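Local coordinates for uncharacterized protein (Anabaena variabilis, PDB 3OT2) that is of unknown function but is probably a nuclease of the PD-(D/E)XK restriction endonuclease-like superfamily, at residues L67-T72 / N100-A105; C71-H76 / L127-H132; T78-S83 / I104-T109. One frame throughout, in Å; residues are numbered along the deposited sequence.

Interaction 1 of 3, residues L67-T72 / N100-A105. With EDO (1,2-ethanediol), chain I.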
ATOM      1  N   LEU A  67      -6.253 -15.684 -15.986  1.00 33.45           N
ATOM      2  CA  LEU A  67      -5.489 -14.540 -16.452  1.00 36.23           C
ATOM      3  C   LEU A  67      -6.412 -13.477 -16.956  1.00 37.30           C
ATOM      4  O   LEU A  67      -7.260 -13.776 -17.804  1.00 36.56           O
ATOM      5  CB  LEU A  67      -4.582 -14.965 -17.630  1.00 38.86           C
ATOM      6  CG  LEU A  67      -3.218 -15.522 -17.302  1.00 46.03           C
ATOM      7  CD1 LEU A  67      -2.623 -16.216 -18.495  1.00 47.75           C
ATOM      8  CD2 LEU A  67      -2.284 -14.435 -16.965  1.00 51.47           C
ATOM      9  N   GLU A  68      -6.217 -12.217 -16.512  1.00 33.40           N
ATOM     10  CA  GLU A  68      -6.927 -11.064 -17.067  1.00 32.99           C
ATOM     11  C   GLU A  68      -8.462 -11.279 -17.223  1.00 36.65           C
ATOM     12  O   GLU A  68      -9.030 -10.976 -18.277  1.00 35.53           O
ATOM     13  CB  GLU A  68      -6.330 -10.714 -18.442  1.00 35.49           C
ATOM     14  CG  GLU A  68      -4.834 -10.430 -18.458  1.00 44.43           C
ATOM     15  CD  GLU A  68      -4.414  -9.136 -17.795  1.00 46.57           C
ATOM     16  OE1 GLU A  68      -5.242  -8.203 -17.758  1.00 44.95           O
ATOM     17  OE2 GLU A  68      -3.250  -9.041 -17.338  1.00 41.47           O
ATOM     18  N   LEU A  69      -9.127 -11.757 -16.162  1.00 31.87           N
ATOM     19  CA  LEU A  69     -10.566 -11.980 -16.177  1.00 32.50           C
ATOM     20  C   LEU A  69     -11.283 -10.761 -15.579  1.00 35.16           C
ATOM     21  O   LEU A  69     -10.869 -10.261 -14.529  1.00 31.34           O
ATOM     22  CB  LEU A  69     -10.891 -13.263 -15.378  1.00 32.72           C
ATOM     23  CG  LEU A  69     -12.357 -13.609 -15.148  1.00 38.89           C
ATOM     24  CD1 LEU A  69     -13.018 -14.132 -16.439  1.00 39.75           C
ATOM     25  CD2 LEU A  69     -12.500 -14.619 -14.026  1.00 39.65           C
ATOM     26  N   ARG A  70     -12.348 -10.277 -16.249  1.00 32.44           N
ATOM     27  CA  ARG A  70     -13.119  -9.146 -15.745  1.00 32.95           C
ATOM     28  C   ARG A  70     -14.022  -9.582 -14.590  1.00 36.15           C
ATOM     29  O   ARG A  70     -14.734 -10.577 -14.698  1.00 35.31           O
ATOM     30  CB  ARG A  70     -13.933  -8.488 -16.868  1.00 34.62           C
ATOM     31  CG  ARG A  70     -14.843  -7.347 -16.396  1.00 34.00           C
ATOM     32  CD  ARG A  70     -15.415  -6.514 -17.549  1.00 27.54           C
ATOM     33  NE  ARG A  70     -14.372  -6.042 -18.459  1.00 34.81           N
ATOM     34  CZ  ARG A  70     -13.618  -4.971 -18.244  1.00 46.11           C
ATOM     35  NH1 ARG A  70     -13.808  -4.218 -17.164  1.00 29.87           N
ATOM     36  NH2 ARG A  70     -12.667  -4.643 -19.103  1.00 36.44           N
ATOM     37  N   CYS A  71     -13.957  -8.847 -13.479  1.00 32.28           N
ATOM     38  CA  CYS A  71     -14.780  -9.052 -12.294  1.00 32.56           C
ATOM     39  C   CYS A  71     -15.547  -7.776 -12.025  1.00 35.81           C
ATOM     40  O   CYS A  71     -14.933  -6.731 -11.794  1.00 35.10           O
ATOM     41  CB  CYS A  71     -13.925  -9.473 -11.103  1.00 32.18           C
ATOM     42  SG  CYS A  71     -13.129 -11.089 -11.320  1.00 36.13           S
ATOM     43  N   THR A  72     -16.887  -7.843 -12.120  1.00 33.59           N
ATOM     44  CA  THR A  72     -17.760  -6.682 -11.938  1.00 33.66           C
ATOM     45  C   THR A  72     -18.592  -6.862 -10.672  1.00 38.17           C
ATOM     46  O   THR A  72     -19.445  -7.744 -10.622  1.00 37.81           O
ATOM     47  CB  THR A  72     -18.630  -6.468 -13.188  1.00 38.40           C
ATOM     48  OG1 THR A  72     -17.770  -6.356 -14.318  1.00 39.61           O
ATOM     49  CG2 THR A  72     -19.524  -5.212 -13.095  1.00 37.79           C
ATOM     50  N   ASN A 100     -19.348 -16.440 -19.348  1.00 39.60           N
ATOM     51  CA  ASN A 100     -18.504 -15.380 -19.901  1.00 39.85           C
ATOM     52  C   ASN A 100     -18.387 -14.181 -18.937  1.00 45.29           C
ATOM     53  O   ASN A 100     -17.413 -13.439 -19.004  1.00 46.47           O
ATOM     54  CB  ASN A 100     -19.049 -14.909 -21.255  1.00 40.21           C
ATOM     55  CG  ASN A 100     -19.249 -16.020 -22.261  1.00 56.07           C
ATOM     56  OD1 ASN A 100     -20.353 -16.253 -22.754  1.00 56.04           O
ATOM     57  ND2 ASN A 100     -18.208 -16.760 -22.548  1.00 43.37           N
ATOM     58  N   ILE A 101     -19.379 -13.987 -18.065  1.00 41.75           N
ATOM     59  CA  ILE A 101     -19.465 -12.837 -17.157  1.00 40.47           C
ATOM     60  C   ILE A 101     -19.334 -13.289 -15.706  1.00 40.28           C
ATOM     61  O   ILE A 101     -19.951 -14.266 -15.294  1.00 39.67           O
ATOM     62  CB  ILE A 101     -20.790 -12.041 -17.402  1.00 44.86           C
ATOM     63  CG1 ILE A 101     -21.005 -11.663 -18.892  1.00 47.36           C
ATOM     64  CG2 ILE A 101     -20.962 -10.823 -16.472  1.00 47.37           C
ATOM     65  CD1 ILE A 101     -20.042 -10.591 -19.604  1.00 60.79           C
ATOM     66  N   PHE A 102     -18.522 -12.551 -14.936  1.00 35.15           N
ATOM     67  CA  PHE A 102     -18.287 -12.807 -13.509  1.00 32.81           C
ATOM     68  C   PHE A 102     -18.743 -11.585 -12.752  1.00 36.84           C
ATOM     69  O   PHE A 102     -18.151 -10.520 -12.903  1.00 36.41           O
ATOM     70  CB  PHE A 102     -16.808 -13.123 -13.240  1.00 33.10           C
ATOM     71  CG  PHE A 102     -16.362 -14.542 -13.513  1.00 35.45           C
ATOM     72  CD1 PHE A 102     -16.440 -15.079 -14.792  1.00 38.17           C
ATOM     73  CD2 PHE A 102     -15.778 -15.308 -12.509  1.00 38.56           C
ATOM     74  CE1 PHE A 102     -15.988 -16.377 -15.058  1.00 39.84           C
ATOM     75  CE2 PHE A 102     -15.300 -16.596 -12.779  1.00 41.34           C
ATOM     76  CZ  PHE A 102     -15.423 -17.127 -14.048  1.00 40.19           C
ATOM     77  N   LEU A 103     -19.830 -11.721 -11.987  1.00 34.31           N
ATOM     78  CA  LEU A 103     -20.404 -10.600 -11.240  1.00 35.28           C
ATOM     79  C   LEU A 103     -20.065 -10.684  -9.745  1.00 38.16           C
ATOM     80  O   LEU A 103     -20.787 -10.147  -8.899  1.00 38.97           O
ATOM     81  CB  LEU A 103     -21.933 -10.535 -11.464  1.00 37.18           C
ATOM     82  CG  LEU A 103     -22.398 -10.286 -12.909  1.00 44.34           C
ATOM     83  CD1 LEU A 103     -23.897 -10.500 -13.036  1.00 47.08           C
ATOM     84  CD2 LEU A 103     -22.015  -8.891 -13.385  1.00 47.78           C
ATOM     85  N   ILE A 104     -18.927 -11.317  -9.425  1.00 33.69           N
ATOM     86  CA  ILE A 104     -18.498 -11.550  -8.044  1.00 32.14           C
ATOM     87  C   ILE A 104     -16.995 -11.288  -7.882  1.00 32.59           C
ATOM     88  O   ILE A 104     -16.249 -11.289  -8.857  1.00 31.14           O
ATOM     89  CB  ILE A 104     -18.867 -13.002  -7.588  1.00 35.76           C
ATOM     90  CG1 ILE A 104     -18.343 -14.072  -8.576  1.00 37.01           C
ATOM     91  CG2 ILE A 104     -20.394 -13.164  -7.326  1.00 37.55           C
ATOM     92  CD1 ILE A 104     -18.196 -15.429  -7.978  1.00 43.54           C
ATOM     93  N   ALA A 105     -16.562 -11.080  -6.639  1.00 30.06           N
ATOM     94  CA  ALA A 105     -15.172 -10.839  -6.294  1.00 28.93           C
ATOM     95  C   ALA A 105     -14.382 -12.162  -6.319  1.00 32.47           C
ATOM     96  O   ALA A 105     -14.942 -13.188  -5.919  1.00 33.01           O
ATOM     97  CB  ALA A 105     -15.080 -10.181  -4.923  1.00 28.61           C
TER
HETATM   98  C1  EDO I 197     -11.415  -9.548 -20.688  1.00 64.47           C
HETATM   99  O1  EDO I 197     -12.810  -9.541 -20.396  1.00 65.60           O
HETATM  100  C2  EDO I 197     -10.757  -8.470 -19.853  1.00 62.78           C
HETATM  101  O2  EDO I 197      -9.370  -8.445 -20.192  1.00 72.93           O
HETATM  102  O   HOH W   1     -17.039 -10.394 -16.299  1.00 40.72           O
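Thr72 N donates to Phe102 O over 3.1 Å, an almost straight bond (175° at the hydrogen), and it is the one direct hydrogen bond between the segments. One residue on, Leu103 CA comes within 3.1 Å of Thr72 O as a CA-H...O contact. A water also bridges the backbones, donating to Arg70 O and accepting from Phe102 N.

Among the side chains, Leu69 and Phe102 carry the contact, crossing at about a right angle. Leu69 CD2 stands 3.6 Å above the Phe102 ring, over its centre, a CH-pi contact, while CD1 reaches the CD1-CE1 side of the ring. Leu69 CG stands anti to the backbone N (chi1 174°), and chi2 of 74° then sets the two methyls against the ring. An alanine at Phe102 would probably leave Leu69 CD2 without the aromatic face it rests on and open a gap against Phe85.

Arg70 turns elsewhere: its guanidinium bonds Glu20, Ser25 and Ser77 beside the bound 1,4-butanediol, and a 1,2-ethanediol makes a weak hydrogen bond to Glu68 O. The contact thus ties the start of strand 71-73 to the loop leading into strand 108-112, with Phe85 of strand 82-86 touching Leu69, Cys71, Phe102 and Ile104, and helix 12-15 meeting Arg70 and Thr72.

Interaction 2 of 3, residues C71-H76 / L127-H132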
ATOM      1  N   CYS A  71     -13.957  -8.847 -13.479  1.00 32.28           N
ATOM      2  CA  CYS A  71     -14.780  -9.052 -12.294  1.00 32.56           C
ATOM      3  C   CYS A  71     -15.547  -7.776 -12.025  1.00 35.81           C
ATOM      4  O   CYS A  71     -14.933  -6.731 -11.794  1.00 35.10           O
ATOM      5  CB  CYS A  71     -13.925  -9.473 -11.103  1.00 32.18           C
ATOM      6  SG  CYS A  71     -13.129 -11.089 -11.320  1.00 36.13           S
ATOM      7  N   THR A  72     -16.887  -7.843 -12.120  1.00 33.59           N
ATOM      8  CA  THR A  72     -17.760  -6.682 -11.938  1.00 33.66           C
ATOM      9  C   THR A  72     -18.592  -6.862 -10.672  1.00 38.17           C
ATOM     10  O   THR A  72     -19.445  -7.744 -10.622  1.00 37.81           O
ATOM     11  CB  THR A  72     -18.630  -6.468 -13.188  1.00 38.40           C
ATOM     12  OG1 THR A  72     -17.770  -6.356 -14.318  1.00 39.61           O
ATOM     13  CG2 THR A  72     -19.524  -5.212 -13.095  1.00 37.79           C
ATOM     14  N   PHE A  73     -18.369  -5.995  -9.666  1.00 34.24           N
ATOM     15  CA  PHE A  73     -19.076  -6.059  -8.387  1.00 34.55           C
ATOM     16  C   PHE A  73     -18.875  -4.750  -7.628  1.00 38.28           C
ATOM     17  O   PHE A  73     -17.906  -4.031  -7.880  1.00 36.57           O
ATOM     18  CB  PHE A  73     -18.574  -7.265  -7.545  1.00 35.14           C
ATOM     19  CG  PHE A  73     -17.084  -7.237  -7.290  1.00 35.08           C
ATOM     20  CD1 PHE A  73     -16.195  -7.813  -8.193  1.00 37.52           C
ATOM     21  CD2 PHE A  73     -16.566  -6.590  -6.175  1.00 36.10           C
ATOM     22  CE1 PHE A  73     -14.821  -7.764  -7.972  1.00 36.75           C
ATOM     23  CE2 PHE A  73     -15.187  -6.556  -5.945  1.00 37.41           C
ATOM     24  CZ  PHE A  73     -14.329  -7.132  -6.848  1.00 35.43           C
ATOM     25  N   GLY A  74     -19.784  -4.471  -6.700  1.00 36.99           N
ATOM     26  CA  GLY A  74     -19.762  -3.283  -5.848  1.00 36.88           C
ATOM     27  C   GLY A  74     -19.599  -1.966  -6.579  1.00 40.36           C
ATOM     28  O   GLY A  74     -18.866  -1.093  -6.105  1.00 39.54           O
ATOM     29  N   ASP A  75     -20.276  -1.829  -7.743  1.00 37.36           N
ATOM     30  CA  ASP A  75     -20.298  -0.656  -8.635  1.00 39.41           C
ATOM     31  C   ASP A  75     -18.943  -0.431  -9.368  1.00 42.46           C
ATOM     32  O   ASP A  75     -18.720   0.639  -9.957  1.00 42.95           O
ATOM     33  CB  ASP A  75     -20.749   0.627  -7.902  1.00 43.05           C
ATOM     34  CG  ASP A  75     -21.193   1.759  -8.815  1.00 55.73           C
ATOM     35  OD1 ASP A  75     -21.974   1.492  -9.761  1.00 56.86           O
ATOM     36  OD2 ASP A  75     -20.736   2.912  -8.600  1.00 63.77           O
ATOM     37  N   HIS A  76     -18.065  -1.452  -9.376  1.00 36.96           N
ATOM     38  CA  HIS A  76     -16.775  -1.395 -10.073  1.00 35.94           C
ATOM     39  C   HIS A  76     -16.674  -2.527 -11.065  1.00 39.07           C
ATOM     40  O   HIS A  76     -17.286  -3.575 -10.856  1.00 37.53           O
ATOM     41  CB  HIS A  76     -15.580  -1.492  -9.083  1.00 35.16           C
ATOM     42  CG  HIS A  76     -15.387  -0.322  -8.149  1.00 37.92           C
ATOM     43  ND1 HIS A  76     -14.206  -0.167  -7.433  1.00 38.28           N
ATOM     44  CD2 HIS A  76     -16.232   0.687  -7.813  1.00 40.32           C
ATOM     45  CE1 HIS A  76     -14.375   0.919  -6.691  1.00 38.08           C
ATOM     46  NE2 HIS A  76     -15.581   1.460  -6.879  1.00 39.62           N
ATOM     47  N   LEU A 127      -8.281  -3.568  -1.954  1.00 27.44           N
ATOM     48  CA  LEU A 127      -9.112  -3.308  -0.777  1.00 26.80           C
ATOM     49  C   LEU A 127     -10.609  -3.391  -1.114  1.00 29.97           C
ATOM     50  O   LEU A 127     -11.385  -3.841  -0.270  1.00 29.84           O
ATOM     51  CB  LEU A 127      -8.736  -1.976  -0.114  1.00 27.21           C
ATOM     52  CG  LEU A 127      -7.299  -1.917   0.453  1.00 29.31           C
ATOM     53  CD1 LEU A 127      -6.912  -0.491   0.783  1.00 28.90           C
ATOM     54  CD2 LEU A 127      -7.113  -2.843   1.669  1.00 30.84           C
ATOM     55  N   HIS A 128     -11.006  -3.017  -2.348  1.00 28.10           N
ATOM     56  CA  HIS A 128     -12.402  -3.108  -2.823  1.00 29.21           C
ATOM     57  C   HIS A 128     -12.794  -4.600  -2.924  1.00 32.59           C
ATOM     58  O   HIS A 128     -13.898  -4.959  -2.527  1.00 32.50           O
ATOM     59  CB  HIS A 128     -12.581  -2.377  -4.174  1.00 30.99           C
ATOM     60  CG  HIS A 128     -13.974  -2.446  -4.733  1.00 34.87           C
ATOM     61  ND1 HIS A 128     -14.975  -1.631  -4.255  1.00 38.05           N
ATOM     62  CD2 HIS A 128     -14.476  -3.232  -5.716  1.00 35.75           C
ATOM     63  CE1 HIS A 128     -16.063  -1.954  -4.937  1.00 37.80           C
ATOM     64  NE2 HIS A 128     -15.808  -2.914  -5.835  1.00 37.17           N
ATOM     65  N   CYS A 129     -11.873  -5.472  -3.393  1.00 29.01           N
ATOM     66  CA  CYS A 129     -12.104  -6.930  -3.441  1.00 28.24           C
ATOM     67  C   CYS A 129     -12.430  -7.476  -2.050  1.00 30.04           C
ATOM     68  O   CYS A 129     -13.413  -8.211  -1.889  1.00 29.22           O
ATOM     69  CB  CYS A 129     -10.898  -7.650  -4.034  1.00 27.46           C
ATOM     70  SG  CYS A 129     -10.714  -7.424  -5.806  1.00 32.45           S
ATOM     71  N   LEU A 130     -11.604  -7.120  -1.049  0.50 26.07           N
ATOM     72  CA  LEU A 130     -11.771  -7.562   0.339  0.50 26.76           C
ATOM     73  C   LEU A 130     -13.109  -7.111   0.914  0.50 32.83           C
ATOM     74  O   LEU A 130     -13.712  -7.847   1.696  0.50 33.45           O
ATOM     75  CB  LEU A 130     -10.629  -7.056   1.233  0.50 26.45           C
ATOM     76  CG  LEU A 130      -9.217  -7.562   0.922  0.50 30.10           C
ATOM     77  CD1 LEU A 130      -8.195  -6.795   1.738  0.50 30.47           C
ATOM     78  CD2 LEU A 130      -9.077  -9.062   1.178  0.50 31.70           C
ATOM     79  N   LYS A 131     -13.588  -5.925   0.495  1.00 29.54           N
ATOM     80  CA  LYS A 131     -14.873  -5.362   0.934  0.50 30.65           C
ATOM     81  C   LYS A 131     -16.050  -6.206   0.393  1.00 35.30           C
ATOM     82  O   LYS A 131     -17.149  -6.173   0.951  1.00 35.67           O
ATOM     83  CB  LYS A 131     -14.973  -3.892   0.457  0.50 33.21           C
ATOM     84  CG  LYS A 131     -16.245  -3.148   0.877  0.50 33.15           C
ATOM     85  CD  LYS A 131     -16.307  -1.742   0.299  0.50 40.55           C
ATOM     86  CE  LYS A 131     -17.545  -1.028   0.795  0.50 46.67           C
ATOM     87  NZ  LYS A 131     -17.572   0.389   0.354  0.50 60.93           N
ATOM     88  N   HIS A 132     -15.820  -6.964  -0.707  1.00 30.81           N
ATOM     89  CA  HIS A 132     -16.895  -7.732  -1.331  1.00 31.42           C
ATOM     90  C   HIS A 132     -16.682  -9.247  -1.281  1.00 36.33           C
ATOM     91  O   HIS A 132     -17.267  -9.971  -2.082  1.00 35.79           O
ATOM     92  CB  HIS A 132     -17.123  -7.215  -2.759  1.00 31.74           C
ATOM     93  CG  HIS A 132     -17.677  -5.822  -2.732  1.00 35.71           C
ATOM     94  ND1 HIS A 132     -19.034  -5.586  -2.518  1.00 38.06           N
ATOM     95  CD2 HIS A 132     -17.033  -4.632  -2.771  1.00 37.29           C
ATOM     96  CE1 HIS A 132     -19.172  -4.270  -2.486  1.00 38.21           C
ATOM     97  NE2 HIS A 132     -18.000  -3.649  -2.630  1.00 38.22           N
TER
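Phe73 O is gripped by two donors that reach it from opposite faces of its carbonyl plane: His76 N, closing the type I' turn Phe73-His76 of the 71-73/76-78 hairpin, and His128 NE2 from helix 119-131. The histidine bond is 3.1 Å long and nearly straight at the hydrogen (175°); the oxygen lies in the imidazole plane, whereas NE2 sits 40° out of the carbonyl plane.

CG of His128 stands anti to the backbone N, directing the side chain here. One face of its ring stacks on His76, centroids 3.7 Å apart and planes at 12°, and the opposite face meets His132 CD2 near the rim. Phe73 lies almost parallel to His128 but slid aside, with little overlap; its CE2 touches His128 CD2 at 3.4 Å. CB of His132 packs on Phe73 CD2 at 3.5 Å, and Cys129 SG approaches the Phe73 ring at its edge, 3.8 Å from CZ. Gly74 CA lies over the His132 face, 3.9 Å from the centroid, and a beta carbon on Gly74 would run into His132 NE2 and His128 CE1.

Because NE2 of His128 donates a hydrogen bond to Phe73 O, the ring's rotation is probably fixed by that bond and by the groups on its two faces, and the aromatic cluster of Phe73, His76, His128 and His132 fastens the hairpin tip to the C-terminal end of the helix.

Interaction 3 of 3, residues T78-S83 / I104-T109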
ATOM      1  N   THR A  78     -13.420  -4.449 -12.737  1.00 31.70           N
ATOM      2  CA  THR A  78     -11.964  -4.539 -12.757  1.00 31.34           C
ATOM      3  C   THR A  78     -11.457  -5.800 -13.448  1.00 35.29           C
ATOM      4  O   THR A  78     -12.208  -6.745 -13.681  1.00 34.45           O
ATOM      5  CB  THR A  78     -11.399  -4.459 -11.323  1.00 36.02           C
ATOM      6  OG1 THR A  78     -11.973  -5.485 -10.508  1.00 35.44           O
ATOM      7  CG2 THR A  78     -11.618  -3.080 -10.685  1.00 35.24           C
ATOM      8  N   VAL A  79     -10.168  -5.781 -13.793  1.00 31.00           N
ATOM      9  CA  VAL A  79      -9.493  -6.881 -14.466  1.00 31.86           C
ATOM     10  C   VAL A  79      -8.204  -7.183 -13.689  1.00 32.98           C
ATOM     11  O   VAL A  79      -7.124  -6.757 -14.109  1.00 31.52           O
ATOM     12  CB  VAL A  79      -9.229  -6.602 -15.975  1.00 37.23           C
ATOM     13  CG1 VAL A  79      -8.711  -7.857 -16.680  1.00 36.86           C
ATOM     14  CG2 VAL A  79     -10.476  -6.081 -16.682  1.00 38.85           C
ATOM     15  N   PRO A  80      -8.283  -7.941 -12.568  1.00 30.17           N
ATOM     16  CA  PRO A  80      -7.058  -8.277 -11.833  1.00 29.27           C
ATOM     17  C   PRO A  80      -6.092  -9.028 -12.745  1.00 33.50           C
ATOM     18  O   PRO A  80      -6.551  -9.752 -13.633  1.00 33.08           O
ATOM     19  CB  PRO A  80      -7.565  -9.182 -10.696  1.00 28.60           C
ATOM     20  CG  PRO A  80      -8.970  -8.791 -10.507  1.00 33.68           C
ATOM     21  CD  PRO A  80      -9.468  -8.524 -11.906  1.00 30.50           C
ATOM     22  N   ASP A  81      -4.772  -8.865 -12.536  1.00 29.24           N
ATOM     23  CA  ASP A  81      -3.798  -9.603 -13.338  1.00 28.45           C
ATOM     24  C   ASP A  81      -4.115 -11.121 -13.270  1.00 32.20           C
ATOM     25  O   ASP A  81      -4.108 -11.809 -14.303  1.00 32.32           O
ATOM     26  CB  ASP A  81      -2.363  -9.306 -12.860  1.00 28.45           C
ATOM     27  CG  ASP A  81      -1.840  -7.927 -13.228  1.00 33.54           C
ATOM     28  OD1 ASP A  81      -2.384  -7.310 -14.191  1.00 32.92           O
ATOM     29  OD2 ASP A  81      -0.866  -7.478 -12.589  1.00 34.40           O
ATOM     30  N   ILE A  82      -4.414 -11.626 -12.049  1.00 28.60           N
ATOM     31  CA  ILE A  82      -4.806 -13.031 -11.802  1.00 27.58           C
ATOM     32  C   ILE A  82      -5.946 -13.029 -10.808  1.00 31.30           C
ATOM     33  O   ILE A  82      -5.853 -12.386  -9.773  1.00 31.69           O
ATOM     34  CB  ILE A  82      -3.649 -13.934 -11.311  1.00 29.46           C
ATOM     35  CG1 ILE A  82      -2.431 -13.870 -12.258  1.00 29.82           C
ATOM     36  CG2 ILE A  82      -4.111 -15.397 -11.080  1.00 28.25           C
ATOM     37  CD1 ILE A  82      -1.151 -14.237 -11.601  1.00 34.92           C
ATOM     38  N   SER A  83      -7.020 -13.756 -11.136  1.00 27.85           N
ATOM     39  CA  SER A  83      -8.177 -13.977 -10.274  1.00 27.14           C
ATOM     40  C   SER A  83      -8.293 -15.460  -9.988  1.00 29.17           C
ATOM     41  O   SER A  83      -8.271 -16.265 -10.919  1.00 27.68           O
ATOM     42  CB  SER A  83      -9.441 -13.495 -10.981  1.00 29.92           C
ATOM     43  OG  SER A  83      -9.482 -12.092 -10.871  1.00 38.61           O
ATOM     44  N   ILE A 104     -18.927 -11.317  -9.425  1.00 33.69           N
ATOM     45  CA  ILE A 104     -18.498 -11.550  -8.044  1.00 32.14           C
ATOM     46  C   ILE A 104     -16.995 -11.288  -7.882  1.00 32.59           C
ATOM     47  O   ILE A 104     -16.249 -11.289  -8.857  1.00 31.14           O
ATOM     48  CB  ILE A 104     -18.867 -13.002  -7.588  1.00 35.76           C
ATOM     49  CG1 ILE A 104     -18.343 -14.072  -8.576  1.00 37.01           C
ATOM     50  CG2 ILE A 104     -20.394 -13.164  -7.326  1.00 37.55           C
ATOM     51  CD1 ILE A 104     -18.196 -15.429  -7.978  1.00 43.54           C
ATOM     52  N   ALA A 105     -16.562 -11.080  -6.639  1.00 30.06           N
ATOM     53  CA  ALA A 105     -15.172 -10.839  -6.294  1.00 28.93           C
ATOM     54  C   ALA A 105     -14.382 -12.162  -6.319  1.00 32.47           C
ATOM     55  O   ALA A 105     -14.942 -13.188  -5.919  1.00 33.01           O
ATOM     56  CB  ALA A 105     -15.080 -10.181  -4.923  1.00 28.61           C
ATOM     57  N   PRO A 106     -13.089 -12.172  -6.740  1.00 28.10           N
ATOM     58  CA  PRO A 106     -12.315 -13.437  -6.683  1.00 27.74           C
ATOM     59  C   PRO A 106     -12.110 -13.903  -5.247  1.00 31.19           C
ATOM     60  O   PRO A 106     -12.182 -13.093  -4.333  1.00 31.16           O
ATOM     61  CB  PRO A 106     -10.958 -13.077  -7.319  1.00 29.20           C
ATOM     62  CG  PRO A 106     -11.125 -11.711  -7.913  1.00 33.02           C
ATOM     63  CD  PRO A 106     -12.256 -11.041  -7.193  1.00 29.21           C
ATOM     64  N   ASP A 107     -11.812 -15.184  -5.032  1.00 27.64           N
ATOM     65  CA  ASP A 107     -11.471 -15.642  -3.681  1.00 25.33           C
ATOM     66  C   ASP A 107     -10.067 -15.167  -3.339  1.00 26.94           C
ATOM     67  O   ASP A 107      -9.749 -14.888  -2.188  1.00 26.30           O
ATOM     68  CB  ASP A 107     -11.559 -17.177  -3.612  1.00 27.16           C
ATOM     69  CG  ASP A 107     -12.993 -17.611  -3.575  1.00 29.73           C
ATOM     70  OD1 ASP A 107     -13.603 -17.525  -2.484  1.00 32.53           O
ATOM     71  OD2 ASP A 107     -13.553 -17.905  -4.664  1.00 30.58           O
ATOM     72  N   TRP A 108      -9.232 -15.042  -4.360  1.00 25.32           N
ATOM     73  CA  TRP A 108      -7.847 -14.628  -4.224  1.00 25.07           C
ATOM     74  C   TRP A 108      -7.472 -13.767  -5.434  1.00 28.30           C
ATOM     75  O   TRP A 108      -7.592 -14.221  -6.579  1.00 27.86           O
ATOM     76  CB  TRP A 108      -6.960 -15.886  -4.091  1.00 24.13           C
ATOM     77  CG  TRP A 108      -5.472 -15.683  -3.961  1.00 24.77           C
ATOM     78  CD1 TRP A 108      -4.806 -14.549  -3.573  1.00 26.93           C
ATOM     79  CD2 TRP A 108      -4.478 -16.710  -4.101  1.00 24.70           C
ATOM     80  NE1 TRP A 108      -3.447 -14.793  -3.539  1.00 25.57           N
ATOM     81  CE2 TRP A 108      -3.225 -16.122  -3.833  1.00 27.59           C
ATOM     82  CE3 TRP A 108      -4.526 -18.082  -4.458  1.00 26.32           C
ATOM     83  CZ2 TRP A 108      -2.027 -16.856  -3.912  1.00 27.44           C
ATOM     84  CZ3 TRP A 108      -3.338 -18.807  -4.519  1.00 27.42           C
ATOM     85  CH2 TRP A 108      -2.110 -18.193  -4.271  1.00 27.75           C
ATOM     86  N   THR A 109      -7.086 -12.502  -5.178  1.00 25.31           N
ATOM     87  CA  THR A 109      -6.698 -11.590  -6.251  1.00 26.58           C
ATOM     88  C   THR A 109      -5.187 -11.385  -6.206  1.00 27.66           C
ATOM     89  O   THR A 109      -4.623 -11.198  -5.133  1.00 26.37           O
ATOM     90  CB  THR A 109      -7.492 -10.254  -6.228  1.00 30.30           C
ATOM     91  OG1 THR A 109      -7.091  -9.468  -7.349  1.00 31.74           O
ATOM     92  CG2 THR A 109      -7.242  -9.405  -4.968  1.00 27.68           C
TER
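Strands 82-86 and 108-112, neighbours in the six-stranded mixed sheet, pair antiparallel through this contact: Ser83 and Thr109 form a non-hydrogen-bonded pair with CA atoms 4.9 Å apart and side chains on the same face. A classic beta bulge, in which Asp107 and Trp108 both face Val84, adjoins the pair.

On the face bearing Ser83 and Thr109, each hydroxyl meets a proline of the other segment. Thr109 OG1, anti to its backbone N (chi1 -177°), lies 3.4 Å from Pro80 CB and 3.7 Å from Pro80 CG, the two side chains crossing at about a right angle. Ser83 OG approaches Pro106 CG at the same short range, 3.4 Å, with Ser83 CB also against the Pro106 ring. The two prolines come no nearer each other than 4.5 Å, between Pro80 CG and Pro106 CG. Strand 71-73 meets this face through Cys71, which touches Ser83 and Pro106. Ile82 and Trp108 pack on helix 40-57.

No hydrogen bond links the two segments directly; all six touching residues are buried, and the side-chain contact is chiefly hydroxyl oxygen against proline carbon. Polar ties run to neighbours instead, Asp81 to Lys35, His42 and Ile112 N, Asp107 to Arg89, Gln135 and Ile86 N. The chemistry is consistent with a close fit of side chains here, the pairing bonds of the two strands falling just beyond, as between Ile82 and Ile110.

How the interactions relate
Interaction 1 shares residues with each of the other two, which touch each other without sharing any. Interaction 1 and interaction 2 both use Cys71 and Thr72, their centres about 11 Å apart; Phe73 CE1 lies 3.5 Å from Ala105 CA, joining the aromatic cluster to the loop. Interactions 1 and 3 are closer, about 7 Å between centres, and share Ile104 and Ala105; Cys71 N lies 2.7 Å from Thr78 O, a probable hydrogen bond of the hairpin. Interaction 3, nested in the chain loop closed by interaction 2, lies nearest the chain centre, about 4 Å away. Only interaction 1 reaches the 1,4-butanediol pocket, through Arg70, whose side chain is about 4 Å from the ligand; the side chains of His76 and Pro80 are each about 12 Å away.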